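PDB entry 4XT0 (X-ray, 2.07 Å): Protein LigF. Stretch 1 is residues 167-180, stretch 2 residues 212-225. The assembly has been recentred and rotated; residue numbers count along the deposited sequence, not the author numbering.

Stretch 1 167-180: EFRKVGVSVARLEE
Stretch 2 (212-225) GFFGDYVNQEKTPG

Stretch 1 is helical throughout, from Glu167 to Glu180, and the helix runs on beyond both ends. Its backbone stays near phi -60°, psi -40°. Stretch 2 is mostly loop. A type I beta turn spans Gly212 to Gly215, and Val218 N and Tyr217 N both bond to Phe214 O at 2.9 Å. Val218 and Asn219 are extended, at -116/110 and -165/175. Residues 220-222 return to helical angles, Thr223 lies at -136/65, and a new helix starts at Pro224.

The two stretches run in the same general direction. Gly172 CA lies 6.3 Å from Tyr217 CA, and Glu179 CA lies 5.5 Å from Gly225 CA. The contact buries 546 Å² in all, through Phe168, Val171, Gly172, Val175 and Glu179 of the helix.

Gly172 provides the hollow for Tyr217. The tyrosine ring (chi1 m, -65°; chi2 88°) lies close against the helix, with CD2 3.6 Å from Gly172 CA. A beta carbon on Gly172 would sit 3.1 Å from Tyr217 CE2, which is tight. The ring extends back toward Phe168, where Tyr217 OH is 3.9 Å from Phe168 CB.

Phe168 has chi1 between wells at -95°. Its CA-to-CB bond points sideways, but the ring end comes nearer the loop. Phe168 CE1 meets Phe214 CE1 at 3.7 Å, and Phe168 CD1 lies 4.1 Å from Tyr217 CE1. The Phe168 and Phe214 rings are oblique, with planes at 53° and centroids 5.9 Å apart. Phe214 (chi1 m, -46°) is buried, and its CD1 packs 3.7 Å from Val171 CG1. Val171 is t.

One turn on, Val175 (t, 156°) points toward the loop and fills a pocket there. Its CG1 is 3.7 Å from Tyr217 O and 3.5 Å from Thr223 CG2. Its CG2 is 3.6 Å from Val218 CG2. Val218 is t and Thr223 is p. Thr223 OG1 donates to Asn219 O at 3.1 Å, and Asn219 OD1 accepts from Lys222 N at 2.8 Å; these bonds brace the bend.

Glu179 (chi1 t, chi2 p at 69°, chi3 16°) closes the contact. Its carboxylate reaches the start of the second helix, where Gly225 N donates to Glu179 OE2 at 2.8 Å and 146°. This is the only hydrogen bond between the stretches. Glu179 OE1 lies 3.3 Å from Thr223 CB, and Glu179 OE2 is 3.3 Å from Pro224 CD. Gly225 leaves the space that the carboxylate uses: a beta carbon there would be 2.8 Å from Glu179 OE2, a clash.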

# COMPACT_ATOMS: atom_id res chain seq x y z
N GLU A 167 -9.26 7.69 -14.01
CA GLU A 167 -8.19 8.20 -13.16
C GLU A 167 -8.52 9.57 -12.62
O GLU A 167 -8.27 9.86 -11.43
CB GLU A 167 -6.87 8.24 -13.93
CG GLU A 167 -6.29 6.86 -14.25
CD GLU A 167 -6.30 5.92 -13.06
OE1 GLU A 167 -5.79 6.30 -11.99
OE2 GLU A 167 -6.83 4.80 -13.19
N PHE A 168 -9.07 10.42 -13.48
CA PHE A 168 -9.54 11.75 -13.08
C PHE A 168 -10.60 11.66 -11.99
O PHE A 168 -10.54 12.43 -11.03
CB PHE A 168 -10.10 12.53 -14.29
CG PHE A 168 -9.09 13.44 -14.93
CD1 PHE A 168 -8.55 14.50 -14.21
CD2 PHE A 168 -8.66 13.23 -16.23
CE1 PHE A 168 -7.61 15.35 -14.78
CE2 PHE A 168 -7.72 14.07 -16.81
CZ PHE A 168 -7.19 15.13 -16.08
N ARG A 169 -11.56 10.74 -12.11
CA ARG A 169 -12.58 10.59 -11.06
C ARG A 169 -11.97 10.24 -9.71
O ARG A 169 -12.42 10.73 -8.68
CB ARG A 169 -13.62 9.52 -11.40
CG ARG A 169 -14.79 9.57 -10.40
CD ARG A 169 -15.55 8.27 -10.20
NE ARG A 169 -14.93 7.40 -9.21
CZ ARG A 169 -14.40 6.23 -9.52
NH1 ARG A 169 -14.43 5.82 -10.78
NH2 ARG A 169 -13.84 5.47 -8.58
N LYS A 170 -10.96 9.38 -9.71
CA LYS A 170 -10.33 8.99 -8.46
C LYS A 170 -9.55 10.16 -7.83
O LYS A 170 -9.48 10.28 -6.61
CB LYS A 170 -9.41 7.79 -8.69
CG LYS A 170 -10.18 6.47 -8.78
CD LYS A 170 -9.75 5.64 -9.97
CE LYS A 170 -8.48 4.89 -9.69
NZ LYS A 170 -8.02 4.10 -10.87
N VAL A 171 -8.99 11.02 -8.67
CA VAL A 171 -8.34 12.22 -8.15
C VAL A 171 -9.39 13.04 -7.40
O VAL A 171 -9.13 13.53 -6.30
CB VAL A 171 -7.68 13.08 -9.28
CG1 VAL A 171 -7.15 14.39 -8.71
CG2 VAL A 171 -6.55 12.32 -9.94
N GLY A 172 -10.57 13.18 -7.99
CA GLY A 172 -11.66 13.88 -7.35
C GLY A 172 -12.01 13.26 -6.01
O GLY A 172 -12.13 13.97 -5.02
N VAL A 173 -12.16 11.94 -5.99
CA VAL A 173 -12.41 11.23 -4.73
C VAL A 173 -11.31 11.54 -3.72
O VAL A 173 -11.61 11.80 -2.55
CB VAL A 173 -12.48 9.69 -4.93
CG1 VAL A 173 -12.46 8.98 -3.58
CG2 VAL A 173 -13.73 9.32 -5.70
N SER A 174 -10.06 11.53 -4.18
CA SER A 174 -8.91 11.72 -3.29
C SER A 174 -8.91 13.10 -2.65
O SER A 174 -8.65 13.25 -1.46
CB SER A 174 -7.59 11.51 -4.05
OG SER A 174 -7.45 10.18 -4.50
N VAL A 175 -9.18 14.10 -3.47
CA VAL A 175 -9.20 15.49 -3.02
C VAL A 175 -10.37 15.77 -2.07
O VAL A 175 -10.21 16.50 -1.08
CB VAL A 175 -9.25 16.43 -4.25
CG1 VAL A 175 -9.83 17.78 -3.89
CG2 VAL A 175 -7.85 16.57 -4.84
N ALA A 176 -11.54 15.19 -2.35
CA ALA A 176 -12.68 15.29 -1.45
C ALA A 176 -12.36 14.67 -0.08
O ALA A 176 -12.75 15.20 0.96
CB ALA A 176 -13.93 14.63 -2.06
N ARG A 177 -11.64 13.55 -0.08
CA ARG A 177 -11.33 12.88 1.18
C ARG A 177 -10.40 13.74 2.05
O ARG A 177 -10.56 13.82 3.27
CB ARG A 177 -10.68 11.52 0.93
CG ARG A 177 -10.28 10.80 2.20
CD ARG A 177 -11.50 10.53 3.08
NE ARG A 177 -11.11 9.97 4.36
CZ ARG A 177 -10.85 10.69 5.45
NH1 ARG A 177 -10.96 12.01 5.41
NH2 ARG A 177 -10.49 10.08 6.57
N LEU A 178 -9.43 14.38 1.41
CA LEU A 178 -8.49 15.24 2.10
C LEU A 178 -9.20 16.45 2.67
O LEU A 178 -8.92 16.86 3.80
CB LEU A 178 -7.37 15.69 1.15
CG LEU A 178 -6.32 14.62 0.81
CD1 LEU A 178 -5.49 15.05 -0.39
CD2 LEU A 178 -5.42 14.33 2.00
N GLU A 179 -10.12 17.01 1.90
CA GLU A 179 -10.85 18.19 2.31
C GLU A 179 -11.76 17.87 3.48
O GLU A 179 -11.93 18.69 4.38
CB GLU A 179 -11.68 18.76 1.16
CG GLU A 179 -12.42 20.02 1.53
CD GLU A 179 -11.48 21.17 1.76
OE1 GLU A 179 -10.30 21.06 1.34
OE2 GLU A 179 -11.90 22.19 2.35
N GLU A 180 -12.35 16.69 3.45
CA GLU A 180 -13.19 16.19 4.53
C GLU A 180 -12.49 16.33 5.89
O GLU A 180 -13.13 16.63 6.89
CB GLU A 180 -13.55 14.73 4.25
CG GLU A 180 -14.41 14.05 5.28
CD GLU A 180 -14.74 12.62 4.88
OE1 GLU A 180 -14.81 12.33 3.67
OE2 GLU A 180 -14.94 11.77 5.79
N GLY A 212 -3.70 24.68 -14.21
CA GLY A 212 -3.12 23.36 -14.28
C GLY A 212 -4.14 22.27 -14.57
O GLY A 212 -5.30 22.55 -14.89
N PHE A 213 -3.71 21.02 -14.45
CA PHE A 213 -4.55 19.87 -14.74
C PHE A 213 -5.77 19.82 -13.81
O PHE A 213 -6.87 19.48 -14.23
CB PHE A 213 -3.76 18.55 -14.60
CG PHE A 213 -2.51 18.46 -15.45
CD1 PHE A 213 -2.32 19.27 -16.57
CD2 PHE A 213 -1.51 17.54 -15.12
CE1 PHE A 213 -1.16 19.16 -17.33
CE2 PHE A 213 -0.36 17.43 -15.88
CZ PHE A 213 -0.18 18.24 -16.99
N PHE A 214 -5.56 20.15 -12.54
CA PHE A 214 -6.57 19.88 -11.52
C PHE A 214 -7.13 21.13 -10.86
O PHE A 214 -7.57 21.08 -9.71
CB PHE A 214 -5.99 18.95 -10.45
CG PHE A 214 -5.25 17.78 -11.01
CD1 PHE A 214 -5.92 16.64 -11.40
CD2 PHE A 214 -3.87 17.83 -11.15
CE1 PHE A 214 -5.24 15.56 -11.92
CE2 PHE A 214 -3.18 16.75 -11.67
CZ PHE A 214 -3.87 15.61 -12.05
N GLY A 215 -7.10 22.25 -11.58
CA GLY A 215 -7.56 23.51 -11.05
C GLY A 215 -9.03 23.51 -10.65
O GLY A 215 -9.43 24.21 -9.72
N ASP A 216 -9.83 22.71 -11.35
CA ASP A 216 -11.24 22.59 -11.02
C ASP A 216 -11.47 21.73 -9.77
O ASP A 216 -12.52 21.81 -9.14
CB ASP A 216 -12.00 22.01 -12.21
CG ASP A 216 -12.23 23.03 -13.31
OD1 ASP A 216 -12.23 24.24 -13.00
OD2 ASP A 216 -12.41 22.62 -14.47
N TYR A 217 -10.48 20.92 -9.41
CA TYR A 217 -10.62 20.07 -8.23
C TYR A 217 -10.08 20.76 -6.99
O TYR A 217 -10.69 20.71 -5.92
CB TYR A 217 -9.90 18.73 -8.44
CG TYR A 217 -10.48 17.86 -9.54
CD1 TYR A 217 -10.05 18.00 -10.86
CD2 TYR A 217 -11.45 16.90 -9.26
CE1 TYR A 217 -10.57 17.21 -11.87
CE2 TYR A 217 -11.97 16.10 -10.26
CZ TYR A 217 -11.53 16.26 -11.57
OH TYR A 217 -12.05 15.47 -12.58
N VAL A 218 -8.92 21.40 -7.13
CA VAL A 218 -8.23 22.02 -6.00
C VAL A 218 -8.14 23.54 -6.18
O VAL A 218 -7.41 24.04 -7.03
CB VAL A 218 -6.81 21.45 -5.82
CG1 VAL A 218 -6.11 22.10 -4.65
CG2 VAL A 218 -6.86 19.93 -5.64
N ASN A 219 -8.89 24.27 -5.35
CA ASN A 219 -8.85 25.72 -5.32
C ASN A 219 -9.53 26.23 -4.05
O ASN A 219 -10.10 25.44 -3.30
CB ASN A 219 -9.50 26.32 -6.56
CG ASN A 219 -10.93 25.88 -6.73
OD1 ASN A 219 -11.78 26.15 -5.89
ND2 ASN A 219 -11.20 25.18 -7.83
N GLN A 220 -9.47 27.54 -3.83
CA GLN A 220 -10.00 28.16 -2.61
C GLN A 220 -11.49 27.92 -2.44
O GLN A 220 -11.97 27.71 -1.33
CB GLN A 220 -9.72 29.66 -2.61
CG GLN A 220 -8.25 30.02 -2.54
CD GLN A 220 -7.63 29.69 -1.20
OE1 GLN A 220 -8.33 29.49 -0.21
NE2 GLN A 220 -6.30 29.63 -1.16
N GLU A 221 -12.23 27.97 -3.54
CA GLU A 221 -13.68 27.80 -3.49
C GLU A 221 -14.06 26.38 -3.08
O GLU A 221 -14.84 26.19 -2.16
CB GLU A 221 -14.31 28.14 -4.85
CG GLU A 221 -13.42 28.95 -5.79
CD GLU A 221 -13.04 30.31 -5.23
OE1 GLU A 221 -13.86 30.89 -4.49
OE2 GLU A 221 -11.92 30.79 -5.54
N LYS A 222 -13.48 25.39 -3.75
CA LYS A 222 -13.90 24.01 -3.57
C LYS A 222 -13.19 23.30 -2.42
O LYS A 222 -13.79 22.47 -1.73
CB LYS A 222 -13.68 23.22 -4.87
CG LYS A 222 -14.66 23.59 -5.98
CD LYS A 222 -14.77 22.48 -7.01
CE LYS A 222 -15.88 22.75 -8.02
NZ LYS A 222 -16.09 21.59 -8.94
N THR A 223 -11.91 23.61 -2.23
CA THR A 223 -11.13 22.94 -1.20
C THR A 223 -10.27 23.91 -0.40
O THR A 223 -9.05 23.84 -0.47
CB THR A 223 -10.21 21.86 -1.81
OG1 THR A 223 -9.31 22.48 -2.75
CG2 THR A 223 -11.01 20.79 -2.52
N PRO A 224 -10.91 24.82 0.36
CA PRO A 224 -10.16 25.76 1.19
C PRO A 224 -9.32 25.07 2.26
O PRO A 224 -8.22 25.53 2.56
CB PRO A 224 -11.26 26.61 1.85
CG PRO A 224 -12.45 25.73 1.85
CD PRO A 224 -12.37 24.96 0.55
N GLY A 225 -9.83 23.98 2.83
CA GLY A 225 -9.09 23.23 3.82
C GLY A 225 -7.79 22.69 3.25
O GLY A 225 -6.71 22.88 3.81